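Local coordinates for viral structural protein 4 (Bombyx mori cytoplasmic polyhedrosis virus, PDB 6TZ0), which binds GTP through a P-loop nucleotide-binding domain and probably serves the viral RNA-dependent RNA polymerase during transcription, at residues 4-9 / 44-49; 50-55 / 142-147; 420-425 / 528-533; 416-421 / 450-455. All coordinates share one frame; numbering follows the deposited sequence.

From the N terminus, contact 1 comes first: it folds the loop 4-9 back onto helix 41-60 across 34 intervening residues. Contact 2 follows in series on the next turns of that helix and closes 86 residues by pairing it with helix 136-146; Asp5 and Ser50 join the two sites, whose centres lie about 12 Å apart. Contacts 3 and 4 sit on the opposite side of the chain's centre. Both start from helix 417-427 and share Gln420 and Lys421. Contact 4 closes the shorter span, to helix 442-457, while contact 3 reaches over it to helix 524-537. Their centres are about 6 Å apart, so three helices form one packed group.

Contact 1 (4-9 / 44-49); sequences IDPLKH and RSIKYA
Leu7 turns its CG away from its own carbonyl carbon (chi1 -64°), while Ile46 extends CG1 trans to its backbone N (chi1 -169°), and the two aliphatic chains meet at a slant between the N-terminal loop and helix 41-60. The evidence for this central pairing is the 4.1 Å from Leu7 CG to Ile46 CG1. Beyond the branch point, the CD1 methyl of Leu7 lies against the helix backbone, 3.8 Å from Ile46 O. The same methyl brushes the next residue, at 4.2 Å from Lys47 CA, although the side chain of Lys47 starts away from the loop. Pro6 adds a second, looser point of packing, with its CB 4.3 Å from the end methyl CD1 of Ile46.

The loop is shaped by its own backbone: His9 N donates to Asp5 O at 2.9 Å, closing a turn just before helix 10-15, for which His9 is the N-cap residue. Asp5 also reaches helix 41-60, where its OD2 is probably hydrogen-bonded to Ser50 OG, one turn further along. Pro6 also touches Tyr13 of helix 10-15, and Leu7 touches Leu20.

Chemically, the pairing across the two segments is aliphatic and rests on shape; a polar tie, the probable Asp5-Ser50 bond, adds to the packing and probably helps orient the loop on the helix.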
loop_
_atom_site.group_PDB
_atom_site.type_symbol
_atom_site.label_atom_id
_atom_site.label_comp_id
_atom_site.label_asym_id
_atom_site.label_seq_id
_atom_site.Cartn_x
_atom_site.Cartn_y
_atom_site.Cartn_z
ATOM N N ILE B 4 7.453 -40.443 -0.095
ATOM C CA ILE B 4 8.848 -40.664 -0.438
ATOM C C ILE B 4 9.019 -42.153 -0.679
ATOM O O ILE B 4 8.603 -42.966 0.151
ATOM C CB ILE B 4 9.781 -40.162 0.677
ATOM C CG1 ILE B 4 9.577 -38.666 0.886
ATOM C CG2 ILE B 4 11.226 -40.439 0.339
ATOM C CD1 ILE B 4 10.144 -38.150 2.159
ATOM N N ASP B 5 9.613 -42.500 -1.809
ATOM C CA ASP B 5 9.723 -43.884 -2.253
ATOM C C ASP B 5 10.669 -44.659 -1.344
ATOM O O ASP B 5 11.838 -44.280 -1.224
ATOM C CB ASP B 5 10.228 -43.885 -3.690
ATOM C CG ASP B 5 10.038 -45.209 -4.386
ATOM O OD1 ASP B 5 9.513 -46.157 -3.772
ATOM O OD2 ASP B 5 10.415 -45.301 -5.569
ATOM N N PRO B 6 10.218 -45.732 -0.682
ATOM C CA PRO B 6 11.133 -46.485 0.185
ATOM C C PRO B 6 12.146 -47.313 -0.573
ATOM O O PRO B 6 13.198 -47.632 -0.010
ATOM C CB PRO B 6 10.191 -47.382 0.999
ATOM C CG PRO B 6 8.869 -46.753 0.889
ATOM C CD PRO B 6 8.829 -46.164 -0.485
ATOM N N LEU B 7 11.863 -47.683 -1.821
ATOM C CA LEU B 7 12.813 -48.476 -2.587
ATOM C C LEU B 7 13.979 -47.636 -3.076
ATOM O O LEU B 7 15.064 -48.169 -3.319
ATOM C CB LEU B 7 12.116 -49.143 -3.767
ATOM C CG LEU B 7 11.026 -50.161 -3.438
ATOM C CD1 LEU B 7 10.400 -50.648 -4.718
ATOM C CD2 LEU B 7 11.577 -51.314 -2.641
ATOM N N LYS B 8 13.780 -46.328 -3.216
ATOM C CA LYS B 8 14.852 -45.419 -3.591
ATOM C C LYS B 8 15.519 -44.806 -2.367
ATOM O O LYS B 8 16.744 -44.852 -2.233
ATOM C CB LYS B 8 14.315 -44.313 -4.506
ATOM C CG LYS B 8 14.492 -44.546 -6.007
ATOM C CD LYS B 8 13.747 -45.777 -6.493
ATOM C CE LYS B 8 14.004 -46.057 -7.962
ATOM N NZ LYS B 8 13.503 -44.960 -8.829
ATOM N N HIS B 9 14.733 -44.213 -1.479
ATOM C CA HIS B 9 15.268 -43.551 -0.292
ATOM C C HIS B 9 15.122 -44.445 0.937
ATOM O O HIS B 9 14.459 -44.101 1.906
ATOM C CB HIS B 9 14.571 -42.214 -0.089
ATOM C CG HIS B 9 14.694 -41.299 -1.261
ATOM N ND1 HIS B 9 13.785 -41.294 -2.295
ATOM C CD2 HIS B 9 15.634 -40.381 -1.579
ATOM C CE1 HIS B 9 14.152 -40.399 -3.193
ATOM N NE2 HIS B 9 15.271 -39.831 -2.782
ATOM N N ARG B 44 4.157 -56.637 -4.398
ATOM C CA ARG B 44 3.829 -56.102 -5.712
ATOM C C ARG B 44 3.389 -54.648 -5.628
ATOM O O ARG B 44 3.695 -53.851 -6.526
ATOM C CB ARG B 44 2.753 -56.967 -6.364
ATOM C CG ARG B 44 3.261 -58.344 -6.747
ATOM C CD ARG B 44 2.230 -59.159 -7.498
ATOM N NE ARG B 44 1.154 -59.631 -6.636
ATOM C CZ ARG B 44 -0.107 -59.234 -6.738
ATOM N NH1 ARG B 44 -0.448 -58.354 -7.666
ATOM N NH2 ARG B 44 -1.024 -59.715 -5.914
ATOM N N SER B 45 2.721 -54.280 -4.535
ATOM C CA SER B 45 2.193 -52.929 -4.388
ATOM C C SER B 45 3.301 -51.897 -4.224
ATOM O O SER B 45 3.187 -50.772 -4.729
ATOM C CB SER B 45 1.238 -52.882 -3.200
ATOM O OG SER B 45 0.759 -51.570 -2.998
ATOM N N ILE B 46 4.387 -52.258 -3.536
ATOM C CA ILE B 46 5.453 -51.275 -3.351
ATOM C C ILE B 46 6.222 -51.039 -4.657
ATOM O O ILE B 46 6.645 -49.907 -4.942
ATOM C CB ILE B 46 6.366 -51.682 -2.172
ATOM C CG1 ILE B 46 7.305 -50.540 -1.798
ATOM C CG2 ILE B 46 7.152 -52.948 -2.446
ATOM C CD1 ILE B 46 7.981 -50.727 -0.477
ATOM N N LYS B 47 6.337 -52.063 -5.509
ATOM C CA LYS B 47 6.952 -51.872 -6.818
ATOM C C LYS B 47 6.052 -51.044 -7.721
ATOM O O LYS B 47 6.541 -50.240 -8.530
ATOM C CB LYS B 47 7.242 -53.225 -7.457
ATOM C CG LYS B 47 8.225 -54.077 -6.687
ATOM C CD LYS B 47 8.463 -55.404 -7.393
ATOM C CE LYS B 47 9.339 -56.333 -6.568
ATOM N NZ LYS B 47 10.734 -55.828 -6.454
ATOM N N TYR B 48 4.735 -51.222 -7.584
ATOM C CA TYR B 48 3.787 -50.413 -8.344
ATOM C C TYR B 48 3.892 -48.945 -7.962
ATOM O O TYR B 48 3.877 -48.063 -8.831
ATOM C CB TYR B 48 2.364 -50.912 -8.104
ATOM C CG TYR B 48 2.064 -52.291 -8.642
ATOM C CD1 TYR B 48 2.891 -52.898 -9.579
ATOM C CD2 TYR B 48 0.951 -52.989 -8.204
ATOM C CE1 TYR B 48 2.616 -54.152 -10.063
ATOM C CE2 TYR B 48 0.670 -54.248 -8.681
ATOM C CZ TYR B 48 1.503 -54.821 -9.613
ATOM O OH TYR B 48 1.228 -56.075 -10.093
ATOM N N ALA B 49 4.028 -48.671 -6.663
ATOM C CA ALA B 49 4.201 -47.299 -6.205
ATOM C C ALA B 49 5.524 -46.703 -6.673
ATOM O O ALA B 49 5.585 -45.503 -6.971
ATOM C CB ALA B 49 4.103 -47.238 -4.684
#

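Contact 2 (50-55 / 142-147); sequences SLIHSM and STLIES
Leu144 projects from helix 136-146 into a patch formed by Leu51, Ile52 and Met55 of helix 41-60, and its two methyls divide the work. CD1 meets the end of Met55, the two side chains approaching tip to tip with 3.7 Å between Met55 CE and Leu144 CD1. CD2 turns to Ile52, 3.9 Å from its CG1, the two side chains crossing at an angle. Leu51 approaches most closely with its CB, 4.4 Å from Leu144 CD1.

The torsions of Met55 account for its reach. Its CG points directly away from the backbone N (chi1 -176°), and the chain then bends at its second and third torsions, which brings the terminal methyl round onto Leu144. The two segments run almost exactly antiparallel, at 176°, and their axes stay 11.1 Å apart, a spacing bridged by the long side chains.

Further out, Ile52 and Ile145 both rest on Ile77 of helix 70-79, so a third helix flanks the pair. Two serines bond back to backbone carbonyls of their own segments: Ser54 OG donates to Ser50 O at 3.2 Å, sharing that carbonyl with Ser54 N from the opposite face, and Ser147 OG donates to Leu144 O at 2.9 Å.

What joins the helices here is therefore dispersion between the apolar atoms of Leu144 and those of Met55, Ile52 and Leu51, while Ser50 OG and Ser142 OG bond to other parts of the chain.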
loop_
_atom_site.group_PDB
_atom_site.type_symbol
_atom_site.label_atom_id
_atom_site.label_comp_id
_atom_site.label_asym_id
_atom_site.label_seq_id
_atom_site.Cartn_x
_atom_site.Cartn_y
_atom_site.Cartn_z
ATOM N N SER B 50 6.581 -47.519 -6.754
ATOM C CA SER B 50 7.851 -47.031 -7.290
ATOM C C SER B 50 7.729 -46.644 -8.761
ATOM O O SER B 50 8.263 -45.607 -9.190
ATOM C CB SER B 50 8.931 -48.091 -7.106
ATOM O OG SER B 50 10.152 -47.675 -7.676
ATOM N N LEU B 51 7.009 -47.457 -9.543
ATOM C CA LEU B 51 6.777 -47.137 -10.952
ATOM C C LEU B 51 5.949 -45.864 -11.113
ATOM O O LEU B 51 6.202 -45.061 -12.023
ATOM C CB LEU B 51 6.088 -48.309 -11.646
ATOM C CG LEU B 51 6.882 -49.604 -11.798
ATOM C CD1 LEU B 51 6.007 -50.700 -12.360
ATOM C CD2 LEU B 51 8.079 -49.385 -12.689
ATOM N N ILE B 52 4.970 -45.656 -10.227
ATOM C CA ILE B 52 4.167 -44.437 -10.280
ATOM C C ILE B 52 5.011 -43.211 -9.938
ATOM O O ILE B 52 4.868 -42.160 -10.574
ATOM C CB ILE B 52 2.933 -44.572 -9.366
ATOM C CG1 ILE B 52 1.968 -45.610 -9.925
ATOM C CG2 ILE B 52 2.175 -43.277 -9.239
ATOM C CD1 ILE B 52 0.844 -45.939 -8.983
ATOM N N HIS B 53 5.921 -43.329 -8.958
ATOM C CA HIS B 53 6.826 -42.220 -8.636
ATOM C C HIS B 53 7.723 -41.852 -9.810
ATOM O O HIS B 53 7.918 -40.662 -10.099
ATOM C CB HIS B 53 7.706 -42.557 -7.437
ATOM C CG HIS B 53 7.017 -42.452 -6.116
ATOM N ND1 HIS B 53 6.389 -43.519 -5.517
ATOM C CD2 HIS B 53 6.889 -41.411 -5.262
ATOM C CE1 HIS B 53 5.893 -43.137 -4.355
ATOM N NE2 HIS B 53 6.174 -41.859 -4.182
ATOM N N SER B 54 8.270 -42.859 -10.496
ATOM C CA SER B 54 9.140 -42.592 -11.640
ATOM C C SER B 54 8.376 -41.924 -12.779
ATOM O O SER B 54 8.859 -40.952 -13.380
ATOM C CB SER B 54 9.768 -43.893 -12.119
ATOM O OG SER B 54 10.547 -44.484 -11.098
ATOM N N MET B 55 7.165 -42.417 -13.062
ATOM C CA MET B 55 6.335 -41.839 -14.114
ATOM C C MET B 55 5.929 -40.406 -13.787
ATOM O O MET B 55 5.934 -39.537 -14.669
ATOM C CB MET B 55 5.104 -42.719 -14.321
ATOM C CG MET B 55 4.180 -42.305 -15.440
ATOM S SD MET B 55 4.876 -42.476 -17.077
ATOM C CE MET B 55 4.820 -44.251 -17.266
ATOM N N SER B 142 -2.579 -43.840 -17.543
ATOM C CA SER B 142 -3.736 -44.726 -17.549
ATOM C C SER B 142 -3.358 -46.139 -17.953
ATOM O O SER B 142 -3.813 -47.103 -17.330
ATOM C CB SER B 142 -4.803 -44.165 -18.482
ATOM O OG SER B 142 -5.922 -45.024 -18.538
ATOM N N THR B 143 -2.515 -46.287 -18.979
ATOM C CA THR B 143 -2.077 -47.622 -19.365
ATOM C C THR B 143 -1.164 -48.238 -18.318
ATOM O O THR B 143 -1.090 -49.466 -18.218
ATOM C CB THR B 143 -1.376 -47.601 -20.722
ATOM O OG1 THR B 143 -0.230 -46.746 -20.665
ATOM C CG2 THR B 143 -2.318 -47.119 -21.801
ATOM N N LEU B 144 -0.458 -47.420 -17.534
ATOM C CA LEU B 144 0.342 -48.008 -16.463
ATOM C C LEU B 144 -0.519 -48.467 -15.289
ATOM O O LEU B 144 -0.302 -49.556 -14.751
ATOM C CB LEU B 144 1.430 -47.029 -16.014
ATOM C CG LEU B 144 2.364 -47.470 -14.885
ATOM C CD1 LEU B 144 3.774 -47.152 -15.210
ATOM C CD2 LEU B 144 2.028 -46.677 -13.657
ATOM N N ILE B 145 -1.502 -47.662 -14.881
ATOM C CA ILE B 145 -2.322 -48.017 -13.722
ATOM C C ILE B 145 -3.316 -49.124 -14.066
ATOM O O ILE B 145 -3.623 -49.969 -13.215
ATOM C CB ILE B 145 -2.996 -46.746 -13.161
ATOM C CG1 ILE B 145 -1.938 -45.824 -12.570
ATOM C CG2 ILE B 145 -4.018 -47.033 -12.070
ATOM C CD1 ILE B 145 -2.471 -44.495 -12.141
ATOM N N GLU B 146 -3.781 -49.184 -15.319
ATOM C CA GLU B 146 -4.723 -50.218 -15.738
ATOM C C GLU B 146 -4.113 -51.610 -15.666
ATOM O O GLU B 146 -4.805 -52.575 -15.326
ATOM C CB GLU B 146 -5.196 -49.925 -17.160
ATOM C CG GLU B 146 -6.268 -50.852 -17.677
ATOM C CD GLU B 146 -6.673 -50.527 -19.094
ATOM O OE1 GLU B 146 -6.085 -49.596 -19.680
ATOM O OE2 GLU B 146 -7.578 -51.205 -19.624
ATOM N N SER B 147 -2.818 -51.729 -15.937
ATOM C CA SER B 147 -2.154 -53.023 -15.944
ATOM C C SER B 147 -1.811 -53.532 -14.553
ATOM O O SER B 147 -1.354 -54.671 -14.431
ATOM C CB SER B 147 -0.883 -52.947 -16.785
ATOM O OG SER B 147 0.052 -52.059 -16.208
#

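Contact 3 (420-425 / 528-533); sequences QKASEL and LFLRDT
Phe529 presents the edge of its ring to Ala422: the methyl CB lies near the ring plane, 4.0 Å from CD2. One face of the ring is covered from within its own helix by Thr533, whose OG1 stands 4.0 Å above the plane and over its centre. Leu425 comes in obliquely, with CD2 4.3 Å from Phe529 CE2. A second flat group, the guanidinium of Arg531, points elsewhere; Asp532 OD1 meets it in plane at the edge, making a salt bridge of 2.8 Å with NH1.

Ala422 is shared, because Leu530 brings a methyl to the same small side chain, its CD2 4.0 Å from Ala422 CB. Phe529 reaches this place with its ring carried out on the far side of CB from the backbone N (chi1 -179°). The segments cross at 106° with their axes 10.6 Å apart, and Phe529 and Leu530, consecutive in the chain, both touch Ala422 CB from the same general side, the methyl facing the angle between them. Thr533 OG1 donates to Phe529 O at 2.9 Å, from the face opposite to Thr533 N, which fixes the hydroxyl over the ring.

Met452 of helix 442-457 packs on Leu530. The buried apolar joint borders the GTP site through Leu530, which touches Lys355, a residue seen to bind GTP in another structure of this protein, while the charges of Arg531 and Asp532 pair with each other.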
loop_
_atom_site.group_PDB
_atom_site.type_symbol
_atom_site.label_atom_id
_atom_site.label_comp_id
_atom_site.label_asym_id
_atom_site.label_seq_id
_atom_site.Cartn_x
_atom_site.Cartn_y
_atom_site.Cartn_z
ATOM N N GLN B 420 16.423 -2.714 42.138
ATOM C CA GLN B 420 16.244 -1.794 43.255
ATOM C C GLN B 420 14.839 -1.207 43.272
ATOM O O GLN B 420 14.209 -1.127 44.336
ATOM C CB GLN B 420 17.287 -0.686 43.162
ATOM C CG GLN B 420 18.700 -1.189 43.329
ATOM C CD GLN B 420 19.739 -0.145 43.000
ATOM O OE1 GLN B 420 19.414 0.955 42.557
ATOM N NE2 GLN B 420 21.004 -0.490 43.200
ATOM N N LYS B 421 14.326 -0.815 42.100
ATOM C CA LYS B 421 12.976 -0.258 42.047
ATOM C C LYS B 421 11.922 -1.307 42.387
ATOM O O LYS B 421 10.962 -1.016 43.112
ATOM C CB LYS B 421 12.705 0.351 40.672
ATOM C CG LYS B 421 13.686 1.437 40.275
ATOM C CD LYS B 421 13.685 2.613 41.237
ATOM C CE LYS B 421 12.435 3.450 41.112
ATOM N NZ LYS B 421 12.513 4.660 41.969
ATOM N N ALA B 422 12.110 -2.546 41.922
ATOM C CA ALA B 422 11.163 -3.608 42.239
ATOM C C ALA B 422 11.247 -4.013 43.704
ATOM O O ALA B 422 10.229 -4.355 44.309
ATOM C CB ALA B 422 11.407 -4.814 41.337
ATOM N N SER B 423 12.442 -3.954 44.301
ATOM C CA SER B 423 12.571 -4.284 45.716
ATOM C C SER B 423 11.907 -3.230 46.594
ATOM O O SER B 423 11.249 -3.566 47.587
ATOM C CB SER B 423 14.044 -4.444 46.081
ATOM O OG SER B 423 14.194 -4.780 47.446
ATOM N N GLU B 424 12.048 -1.951 46.229
ATOM C CA GLU B 424 11.333 -0.898 46.947
ATOM C C GLU B 424 9.827 -1.028 46.769
ATOM O O GLU B 424 9.056 -0.781 47.707
ATOM C CB GLU B 424 11.803 0.473 46.473
ATOM C CG GLU B 424 13.229 0.798 46.848
ATOM C CD GLU B 424 13.674 2.138 46.310
ATOM O OE1 GLU B 424 12.894 2.767 45.564
ATOM O OE2 GLU B 424 14.807 2.560 46.622
ATOM N N LEU B 425 9.399 -1.439 45.575
ATOM C CA LEU B 425 7.981 -1.637 45.306
ATOM C C LEU B 425 7.418 -2.804 46.108
ATOM O O LEU B 425 6.255 -2.777 46.520
ATOM C CB LEU B 425 7.789 -1.863 43.811
ATOM C CG LEU B 425 6.375 -1.869 43.265
ATOM C CD1 LEU B 425 5.795 -0.496 43.482
ATOM C CD2 LEU B 425 6.397 -2.218 41.795
ATOM N N LEU B 528 11.832 -13.503 41.345
ATOM C CA LEU B 528 10.588 -14.131 40.907
ATOM C C LEU B 528 9.575 -13.093 40.436
ATOM O O LEU B 528 8.849 -13.321 39.456
ATOM C CB LEU B 528 10.017 -14.972 42.040
ATOM C CG LEU B 528 8.768 -15.787 41.733
ATOM C CD1 LEU B 528 9.045 -16.788 40.635
ATOM C CD2 LEU B 528 8.323 -16.489 42.981
ATOM N N PHE B 529 9.539 -11.935 41.101
ATOM C CA PHE B 529 8.643 -10.854 40.704
ATOM C C PHE B 529 9.012 -10.300 39.335
ATOM O O PHE B 529 8.132 -10.059 38.496
ATOM C CB PHE B 529 8.673 -9.762 41.772
ATOM C CG PHE B 529 7.780 -8.599 41.482
ATOM C CD1 PHE B 529 6.407 -8.738 41.544
ATOM C CD2 PHE B 529 8.311 -7.358 41.183
ATOM C CE1 PHE B 529 5.582 -7.671 41.283
ATOM C CE2 PHE B 529 7.487 -6.286 40.922
ATOM C CZ PHE B 529 6.124 -6.444 40.974
ATOM N N LEU B 530 10.310 -10.128 39.075
ATOM C CA LEU B 530 10.740 -9.645 37.770
ATOM C C LEU B 530 10.551 -10.689 36.685
ATOM O O LEU B 530 10.252 -10.322 35.546
ATOM C CB LEU B 530 12.196 -9.201 37.820
ATOM C CG LEU B 530 12.399 -7.903 38.583
ATOM C CD1 LEU B 530 13.863 -7.558 38.681
ATOM C CD2 LEU B 530 11.634 -6.807 37.893
ATOM N N ARG B 531 10.717 -11.977 37.015
ATOM C CA ARG B 531 10.396 -13.043 36.072
ATOM C C ARG B 531 8.939 -12.971 35.643
ATOM O O ARG B 531 8.630 -13.079 34.452
ATOM C CB ARG B 531 10.716 -14.415 36.684
ATOM C CG ARG B 531 10.502 -15.610 35.738
ATOM C CD ARG B 531 9.154 -16.303 35.931
ATOM N NE ARG B 531 8.864 -17.256 34.872
ATOM C CZ ARG B 531 7.641 -17.681 34.579
ATOM N NH1 ARG B 531 6.601 -17.215 35.251
ATOM N NH2 ARG B 531 7.455 -18.546 33.595
ATOM N N ASP B 532 8.028 -12.794 36.601
ATOM C CA ASP B 532 6.610 -12.788 36.251
ATOM C C ASP B 532 6.213 -11.520 35.500
ATOM O O ASP B 532 5.390 -11.577 34.578
ATOM C CB ASP B 532 5.766 -12.973 37.503
ATOM C CG ASP B 532 5.782 -14.392 38.010
ATOM O OD1 ASP B 532 5.919 -15.318 37.191
ATOM O OD2 ASP B 532 5.648 -14.580 39.231
ATOM N N THR B 533 6.821 -10.379 35.845
ATOM C CA THR B 533 6.580 -9.139 35.105
ATOM C C THR B 533 7.067 -9.247 33.661
ATOM O O THR B 533 6.346 -8.890 32.714
ATOM C CB THR B 533 7.279 -7.981 35.811
ATOM O OG1 THR B 533 6.815 -7.892 37.157
ATOM C CG2 THR B 533 7.001 -6.667 35.105
#

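Contact 4 (416-421 / 450-455)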
loop_
_atom_site.group_PDB
_atom_site.type_symbol
_atom_site.label_atom_id
_atom_site.label_comp_id
_atom_site.label_asym_id
_atom_site.label_seq_id
_atom_site.Cartn_x
_atom_site.Cartn_y
_atom_site.Cartn_z
ATOM N N SER B 416 21.302 -4.160 39.775
ATOM C CA SER B 416 20.621 -3.492 38.679
ATOM C C SER B 416 19.658 -2.436 39.204
ATOM O O SER B 416 19.232 -2.466 40.358
ATOM C CB SER B 416 19.869 -4.508 37.822
ATOM O OG SER B 416 19.154 -3.868 36.787
ATOM N N TYR B 417 19.322 -1.487 38.328
ATOM C CA TYR B 417 18.427 -0.393 38.693
ATOM C C TYR B 417 16.993 -0.878 38.863
ATOM O O TYR B 417 16.304 -0.493 39.820
ATOM C CB TYR B 417 18.508 0.698 37.627
ATOM C CG TYR B 417 17.615 1.887 37.859
ATOM C CD1 TYR B 417 17.932 2.838 38.815
ATOM C CD2 TYR B 417 16.458 2.067 37.110
ATOM C CE1 TYR B 417 17.120 3.927 39.027
ATOM C CE2 TYR B 417 15.638 3.154 37.316
ATOM C CZ TYR B 417 15.977 4.080 38.274
ATOM O OH TYR B 417 15.161 5.167 38.480
ATOM N N TYR B 418 16.535 -1.736 37.948
ATOM C CA TYR B 418 15.171 -2.240 38.022
ATOM C C TYR B 418 14.980 -3.175 39.205
ATOM O O TYR B 418 13.874 -3.262 39.746
ATOM C CB TYR B 418 14.795 -2.954 36.730
ATOM C CG TYR B 418 14.794 -2.072 35.512
ATOM C CD1 TYR B 418 13.865 -1.053 35.377
ATOM C CD2 TYR B 418 15.676 -2.299 34.468
ATOM C CE1 TYR B 418 13.850 -0.251 34.263
ATOM C CE2 TYR B 418 15.658 -1.514 33.346
ATOM C CZ TYR B 418 14.744 -0.491 33.249
ATOM O OH TYR B 418 14.721 0.294 32.129
ATOM N N GLU B 419 16.043 -3.860 39.631
ATOM C CA GLU B 419 15.961 -4.706 40.815
ATOM C C GLU B 419 15.762 -3.870 42.070
ATOM O O GLU B 419 14.990 -4.247 42.958
ATOM C CB GLU B 419 17.222 -5.558 40.924
ATOM C CG GLU B 419 17.379 -6.520 39.769
ATOM C CD GLU B 419 18.649 -7.334 39.838
ATOM O OE1 GLU B 419 19.481 -7.077 40.732
ATOM O OE2 GLU B 419 18.817 -8.233 38.990
ATOM N N GLN B 420 16.423 -2.714 42.138
ATOM C CA GLN B 420 16.244 -1.794 43.255
ATOM C C GLN B 420 14.839 -1.207 43.272
ATOM O O GLN B 420 14.209 -1.127 44.336
ATOM C CB GLN B 420 17.287 -0.686 43.162
ATOM C CG GLN B 420 18.700 -1.189 43.329
ATOM C CD GLN B 420 19.739 -0.145 43.000
ATOM O OE1 GLN B 420 19.414 0.955 42.557
ATOM N NE2 GLN B 420 21.004 -0.490 43.200
ATOM N N LYS B 421 14.326 -0.815 42.100
ATOM C CA LYS B 421 12.976 -0.258 42.047
ATOM C C LYS B 421 11.922 -1.307 42.387
ATOM O O LYS B 421 10.962 -1.016 43.112
ATOM C CB LYS B 421 12.705 0.351 40.672
ATOM C CG LYS B 421 13.686 1.437 40.275
ATOM C CD LYS B 421 13.685 2.613 41.237
ATOM C CE LYS B 421 12.435 3.450 41.112
ATOM N NZ LYS B 421 12.513 4.660 41.969
ATOM N N ASP B 450 1.532 -3.668 37.257
ATOM C CA ASP B 450 1.225 -2.421 36.560
ATOM C C ASP B 450 2.107 -1.279 37.052
ATOM O O ASP B 450 2.552 -0.442 36.257
ATOM C CB ASP B 450 -0.249 -2.075 36.725
ATOM C CG ASP B 450 -1.151 -3.019 35.968
ATOM O OD1 ASP B 450 -0.684 -3.605 34.971
ATOM O OD2 ASP B 450 -2.329 -3.159 36.351
ATOM N N GLU B 451 2.400 -1.247 38.350
ATOM C CA GLU B 451 3.330 -0.258 38.886
ATOM C C GLU B 451 4.754 -0.514 38.405
ATOM O O GLU B 451 5.509 0.433 38.132
ATOM C CB GLU B 451 3.248 -0.276 40.408
ATOM C CG GLU B 451 1.918 0.235 40.930
ATOM C CD GLU B 451 1.744 0.018 42.418
ATOM O OE1 GLU B 451 2.555 -0.715 43.013
ATOM O OE2 GLU B 451 0.795 0.586 42.996
ATOM N N MET B 452 5.124 -1.786 38.264
ATOM C CA MET B 452 6.414 -2.107 37.664
ATOM C C MET B 452 6.471 -1.708 36.189
ATOM O O MET B 452 7.523 -1.281 35.708
ATOM C CB MET B 452 6.709 -3.593 37.832
ATOM C CG MET B 452 8.126 -3.970 37.484
ATOM S SD MET B 452 9.307 -3.249 38.632
ATOM C CE MET B 452 10.778 -3.185 37.617
ATOM N N ASN B 453 5.357 -1.806 35.461
ATOM C CA ASN B 453 5.342 -1.306 34.087
ATOM C C ASN B 453 5.435 0.212 34.043
ATOM O O ASN B 453 6.008 0.767 33.099
ATOM C CB ASN B 453 4.088 -1.769 33.349
ATOM C CG ASN B 453 4.106 -3.240 33.045
ATOM O OD1 ASN B 453 5.157 -3.815 32.809
ATOM N ND2 ASN B 453 2.935 -3.849 32.999
ATOM N N GLU B 454 4.893 0.892 35.055
ATOM C CA GLU B 454 5.066 2.339 35.162
ATOM C C GLU B 454 6.515 2.725 35.429
ATOM O O GLU B 454 6.960 3.789 34.987
ATOM C CB GLU B 454 4.180 2.905 36.267
ATOM C CG GLU B 454 2.704 2.852 35.976
ATOM C CD GLU B 454 1.877 3.375 37.127
ATOM O OE1 GLU B 454 2.461 3.665 38.189
ATOM O OE2 GLU B 454 0.643 3.488 36.975
ATOM N N VAL B 455 7.262 1.902 36.161
ATOM C CA VAL B 455 8.669 2.261 36.340
ATOM C C VAL B 455 9.511 1.781 35.156
ATOM O O VAL B 455 10.616 2.290 34.939
ATOM C CB VAL B 455 9.213 1.754 37.690
ATOM C CG1 VAL B 455 9.547 0.306 37.656
ATOM C CG2 VAL B 455 10.405 2.566 38.146
#
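Met452 and Val455 of helix 442-457 pack on Tyr418 and Lys421 of helix 417-427, a roughly antiparallel helix-helix packing in the P-loop domain, with the side chain of Tyr418 about 8 Å from that of the GTP-binding Lys355. The two segments run at 140°, with axes 11.0 Å apart.

Apolar packing comes first. Met452 starts out extended, its first torsion near trans (chi1 -169°), and bends at the next, which carries its terminal methyl CE to 4.1 Å from Tyr418 CB. The methyl lies obliquely to the Tyr418 ring. Met452 also touches Ala422, on the helix it faces.

Contacts with backbone oxygens come next, as van der Waals approaches. CE of Met452 is 3.8 Å from Tyr418 O, and Tyr418 in turn points the CE1 edge of its ring at Val455 O, 4.2 Å away and near the ring plane.

The aliphatic stem of Lys421 makes the third kind. It starts toward the other helix and then folds back at its second and third torsions, leading its ammonium away while its CG lies over the rim of one face of the Tyr417 ring. The stem runs athwart Val455, whose CG2 comes within 3.7 Å of Lys421 CE.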